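GH127 beta-L-arabinofuranoside (Geobacillus stearothermophilus, PDB 4QK0) probably removes beta-L-arabinofuranose units from arabinose-containing glycans, acting as a glycoside hydrolase of family GH127. Local coordinates at residues A[73-84]-A[139-150]. Numbering follows the deposited sequence.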
loop_
_atom_site.group_PDB
_atom_site.type_symbol
_atom_site.label_atom_id
_atom_site.label_comp_id
_atom_site.label_asym_id
_atom_site.label_seq_id
_atom_site.Cartn_x
_atom_site.Cartn_y
_atom_site.Cartn_z
ATOM N N VAL A 73 20.763 20.154 1.034
ATOM C CA VAL A 73 21.796 20.449 0.069
ATOM C C VAL A 73 21.282 21.372 -1.067
ATOM O O VAL A 73 22.040 22.151 -1.626
ATOM C CB VAL A 73 22.464 19.119 -0.365
ATOM C CG1 VAL A 73 21.631 18.364 -1.388
ATOM C CG2 VAL A 73 23.851 19.419 -0.866
ATOM N N PHE A 74 19.971 21.331 -1.300
ATOM C CA PHE A 74 19.272 22.140 -2.310
ATOM C C PHE A 74 18.507 23.340 -1.734
ATOM O O PHE A 74 17.588 23.881 -2.354
ATOM C CB PHE A 74 18.274 21.248 -3.069
ATOM C CG PHE A 74 17.363 20.439 -2.164
ATOM C CD1 PHE A 74 16.313 21.035 -1.478
ATOM C CD2 PHE A 74 17.599 19.070 -1.974
ATOM C CE1 PHE A 74 15.501 20.298 -0.620
ATOM C CE2 PHE A 74 16.789 18.322 -1.138
ATOM C CZ PHE A 74 15.733 18.927 -0.466
ATOM N N GLN A 75 18.878 23.744 -0.544
ATOM C CA GLN A 75 18.295 24.918 0.100
ATOM C C GLN A 75 18.352 26.218 -0.772
ATOM O O GLN A 75 17.431 27.020 -0.753
ATOM C CB GLN A 75 19.058 25.137 1.430
ATOM C CG GLN A 75 18.285 25.885 2.515
ATOM C CD GLN A 75 17.367 24.994 3.347
ATOM O OE1 GLN A 75 17.242 23.777 3.118
ATOM N NE2 GLN A 75 16.729 25.599 4.329
ATOM N N ASP A 76 19.455 26.419 -1.507
ATOM C CA ASP A 76 19.612 27.588 -2.377
ATOM C C ASP A 76 18.448 27.719 -3.340
ATOM O O ASP A 76 18.050 28.826 -3.688
ATOM C CB ASP A 76 20.934 27.499 -3.161
ATOM C CG ASP A 76 22.196 27.661 -2.271
ATOM O OD1 ASP A 76 22.075 28.011 -1.037
ATOM O OD2 ASP A 76 23.328 27.399 -2.788
ATOM N N SER A 77 17.879 26.597 -3.799
ATOM C CA SER A 77 16.777 26.674 -4.773
ATOM C C SER A 77 15.497 27.262 -4.203
ATOM O O SER A 77 14.616 27.737 -4.954
ATOM C CB SER A 77 16.425 25.285 -5.300
ATOM O OG SER A 77 15.897 24.501 -4.232
ATOM N N ASP A 78 15.330 27.188 -2.900
ATOM C CA ASP A 78 14.146 27.825 -2.271
ATOM C C ASP A 78 14.169 29.353 -2.457
ATOM O O ASP A 78 13.153 29.971 -2.703
ATOM C CB ASP A 78 14.095 27.502 -0.779
ATOM C CG ASP A 78 13.619 26.087 -0.521
ATOM O OD1 ASP A 78 12.793 25.582 -1.324
ATOM O OD2 ASP A 78 14.004 25.518 0.527
ATOM N N VAL A 79 15.345 29.933 -2.331
ATOM C CA VAL A 79 15.479 31.356 -2.527
ATOM C C VAL A 79 15.156 31.683 -3.978
ATOM O O VAL A 79 14.472 32.666 -4.271
ATOM C CB VAL A 79 16.892 31.815 -2.175
ATOM C CG1 VAL A 79 17.046 33.297 -2.433
ATOM C CG2 VAL A 79 17.168 31.536 -0.721
ATOM N N ALA A 80 15.628 30.832 -4.879
ATOM C CA ALA A 80 15.408 31.014 -6.296
ATOM C C ALA A 80 13.957 30.997 -6.611
ATOM O O ALA A 80 13.456 31.841 -7.349
ATOM C CB ALA A 80 16.127 29.939 -7.090
ATOM N N LYS A 81 13.236 30.040 -6.054
ATOM C CA LYS A 81 11.817 29.907 -6.393
ATOM C C LYS A 81 11.025 31.051 -5.861
ATOM O O LYS A 81 10.028 31.467 -6.491
ATOM C CB LYS A 81 11.226 28.588 -5.881
ATOM C CG LYS A 81 11.764 27.355 -6.603
ATOM C CD LYS A 81 11.431 26.088 -5.802
ATOM C CE LYS A 81 11.919 24.845 -6.500
ATOM N NZ LYS A 81 11.846 23.707 -5.555
ATOM N N TRP A 82 11.425 31.560 -4.687
ATOM C CA TRP A 82 10.720 32.714 -4.122
ATOM C C TRP A 82 10.965 33.942 -5.047
ATOM O O TRP A 82 10.007 34.644 -5.429
ATOM C CB TRP A 82 11.162 32.968 -2.664
ATOM C CG TRP A 82 10.503 34.115 -1.971
ATOM C CD1 TRP A 82 9.358 34.077 -1.224
ATOM C CD2 TRP A 82 10.922 35.482 -1.978
ATOM N NE1 TRP A 82 9.045 35.337 -0.783
ATOM C CE2 TRP A 82 9.999 36.208 -1.210
ATOM C CE3 TRP A 82 12.002 36.158 -2.531
ATOM C CZ2 TRP A 82 10.114 37.580 -1.003
ATOM C CZ3 TRP A 82 12.128 37.523 -2.294
ATOM C CH2 TRP A 82 11.190 38.212 -1.543
ATOM N N LEU A 83 12.219 34.151 -5.468
ATOM C CA LEU A 83 12.518 35.266 -6.416
ATOM C C LEU A 83 11.740 35.152 -7.730
ATOM O O LEU A 83 11.215 36.134 -8.240
ATOM C CB LEU A 83 13.993 35.341 -6.720
ATOM C CG LEU A 83 14.864 35.851 -5.550
ATOM C CD1 LEU A 83 16.323 35.600 -5.837
ATOM C CD2 LEU A 83 14.628 37.320 -5.303
ATOM N N GLU A 84 11.612 33.937 -8.238
ATOM C CA GLU A 84 10.918 33.728 -9.484
ATOM C C GLU A 84 9.471 34.086 -9.360
ATOM O O GLU A 84 8.894 34.775 -10.229
ATOM C CB GLU A 84 11.086 32.297 -10.000
ATOM C CG GLU A 84 10.529 32.151 -11.426
ATOM C CD GLU A 84 10.438 30.715 -11.947
ATOM O OE1 GLU A 84 11.089 29.835 -11.372
ATOM O OE2 GLU A 84 9.728 30.487 -12.959
ATOM N N HIS A 139 22.522 18.204 -6.150
ATOM C CA HIS A 139 21.614 19.227 -6.716
ATOM C C HIS A 139 22.257 20.572 -7.148
ATOM O O HIS A 139 21.579 21.569 -7.271
ATOM C CB HIS A 139 20.509 19.540 -5.717
ATOM C CG HIS A 139 19.488 18.471 -5.573
ATOM N ND1 HIS A 139 19.794 17.221 -5.077
ATOM C CD2 HIS A 139 18.145 18.495 -5.739
ATOM C CE1 HIS A 139 18.679 16.514 -4.964
ATOM N NE2 HIS A 139 17.675 17.254 -5.403
ATOM N N GLU A 140 23.563 20.577 -7.354
ATOM C CA GLU A 140 24.295 21.778 -7.745
ATOM C C GLU A 140 23.698 22.404 -8.987
ATOM O O GLU A 140 23.371 23.615 -9.008
ATOM C CB GLU A 140 25.768 21.465 -7.972
ATOM C CG GLU A 140 26.599 21.347 -6.713
ATOM C CD GLU A 140 27.980 20.722 -6.990
ATOM O OE1 GLU A 140 29.022 21.436 -6.832
ATOM O OE2 GLU A 140 27.999 19.515 -7.345
ATOM N N LEU A 141 23.541 21.594 -10.045
ATOM C CA LEU A 141 22.980 22.103 -11.306
ATOM C C LEU A 141 21.495 22.433 -11.160
ATOM O O LEU A 141 20.992 23.383 -11.761
ATOM C CB LEU A 141 23.209 21.120 -12.454
ATOM C CG LEU A 141 24.664 20.861 -12.728
ATOM C CD1 LEU A 141 24.791 19.861 -13.849
ATOM C CD2 LEU A 141 25.436 22.136 -13.076
ATOM N N TYR A 142 20.794 21.627 -10.376
ATOM C CA TYR A 142 19.404 21.895 -10.056
ATOM C C TYR A 142 19.251 23.265 -9.428
ATOM O O TYR A 142 18.373 24.059 -9.828
ATOM C CB TYR A 142 18.884 20.777 -9.124
ATOM C CG TYR A 142 17.543 20.968 -8.493
ATOM C CD1 TYR A 142 17.421 21.633 -7.302
ATOM C CD2 TYR A 142 16.396 20.441 -9.060
ATOM C CE1 TYR A 142 16.173 21.808 -6.703
ATOM C CE2 TYR A 142 15.163 20.598 -8.471
ATOM C CZ TYR A 142 15.069 21.278 -7.281
ATOM O OH TYR A 142 13.856 21.416 -6.705
ATOM N N CYS A 143 20.057 23.564 -8.427
ATOM C CA CYS A 143 19.981 24.925 -7.815
ATOM C C CYS A 143 20.353 26.012 -8.815
ATOM O O CYS A 143 19.698 27.026 -8.886
ATOM C CB CYS A 143 20.866 25.029 -6.546
ATOM S SG CYS A 143 20.258 24.011 -5.160
ATOM N N ALA A 144 21.388 25.763 -9.613
ATOM C CA ALA A 144 21.802 26.725 -10.639
ATOM C C ALA A 144 20.671 26.960 -11.619
ATOM O O ALA A 144 20.329 28.096 -11.928
ATOM C CB ALA A 144 23.015 26.218 -11.366
ATOM N N GLY A 145 20.003 25.886 -12.023
ATOM C CA GLY A 145 18.858 25.997 -12.914
ATOM C C GLY A 145 17.755 26.830 -12.338
ATOM O O GLY A 145 17.227 27.728 -13.003
ATOM N N HIS A 146 17.417 26.598 -11.063
ATOM C CA HIS A 146 16.342 27.365 -10.479
ATOM C C HIS A 146 16.680 28.829 -10.383
ATOM O O HIS A 146 15.823 29.668 -10.579
ATOM C CB HIS A 146 15.905 26.803 -9.119
ATOM C CG HIS A 146 14.807 25.806 -9.251
ATOM N ND1 HIS A 146 14.990 24.461 -9.003
ATOM C CD2 HIS A 146 13.565 25.923 -9.781
ATOM C CE1 HIS A 146 13.890 23.806 -9.328
ATOM N NE2 HIS A 146 13.010 24.667 -9.774
ATOM N N LEU A 147 17.911 29.116 -10.042
ATOM C CA LEU A 147 18.395 30.516 -9.981
ATOM C C LEU A 147 18.372 31.223 -11.377
ATOM O O LEU A 147 17.956 32.351 -11.502
ATOM C CB LEU A 147 19.817 30.500 -9.453
ATOM C CG LEU A 147 20.277 30.840 -8.042
ATOM C CD1 LEU A 147 19.232 31.400 -7.108
ATOM C CD2 LEU A 147 21.138 29.755 -7.426
ATOM N N ILE A 148 18.824 30.498 -12.412
ATOM C CA ILE A 148 18.675 30.951 -13.813
ATOM C C ILE A 148 17.231 31.290 -14.133
ATOM O O ILE A 148 16.933 32.397 -14.604
ATOM C CB ILE A 148 19.187 29.902 -14.762
ATOM C CG1 ILE A 148 20.724 29.830 -14.677
ATOM C CG2 ILE A 148 18.737 30.205 -16.168
ATOM C CD1 ILE A 148 21.363 28.626 -15.340
ATOM N N GLU A 149 16.301 30.391 -13.812
ATOM C CA GLU A 149 14.897 30.692 -14.121
ATOM C C GLU A 149 14.492 31.944 -13.429
ATOM O O GLU A 149 13.713 32.717 -13.983
ATOM C CB GLU A 149 13.939 29.576 -13.713
ATOM C CG GLU A 149 14.037 28.288 -14.493
ATOM C CD GLU A 149 12.838 27.353 -14.201
ATOM O OE1 GLU A 149 12.969 26.393 -13.400
ATOM O OE2 GLU A 149 11.767 27.573 -14.810
ATOM N N ALA A 150 14.947 32.137 -12.189
ATOM C CA ALA A 150 14.463 33.303 -11.442
ATOM C C ALA A 150 15.017 34.591 -12.097
ATOM O O ALA A 150 14.319 35.578 -12.203
ATOM C CB ALA A 150 14.938 33.241 -9.997
HETATM O O HOH W 1 13.377 28.956 -9.877
#
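Ala80 packs against His146 and Leu147 between helices 76-84 and 140-150. Its CB lies 3.4 Å from Leu147 CD1, a tight carbon contact. One turn on, Ala150 CB rests 3.3 Å from the carbonyl O of Ala80. The small side chains are consistent with an axis approach of 8.1 Å, nearly parallel at 17°. Near the helix starts, Cys143 SG packs 3.5 Å from Phe74 CA. Phe74 CD2 sits over the centre of one face of the His139 ring, with the two ring planes 45° apart. Both helices belong to the GH127 catalytic domain, whose helical fold fits an (alpha/alpha)6 barrel of the six-hairpin clan. Helix 162-177 covers the Leu83 and Leu147 side.

The other flank is looser and more polar. The Lys81 chain is extended beyond CG and passes CE over one face of the His146 ring in a CH-pi contact. Its NZ then donates a long 3.3 Å hydrogen bond to Tyr142 OH. With alanine in place of Lys81, this imidazole face would probably lose its aliphatic cover and Tyr142 OH its lysine donor. Further along, a water donates to both Glu84 OE1 and His146 O. Glu84 OE2 and Glu149 OE2 are 4.0 Å apart. Glu84 OE1 forms a salt bridge with Arg419 and Glu149 OE2 one with Lys200, which probably offsets the like charges. Glu84 OE2 is hydrogen-bonded to Tyr88 OH.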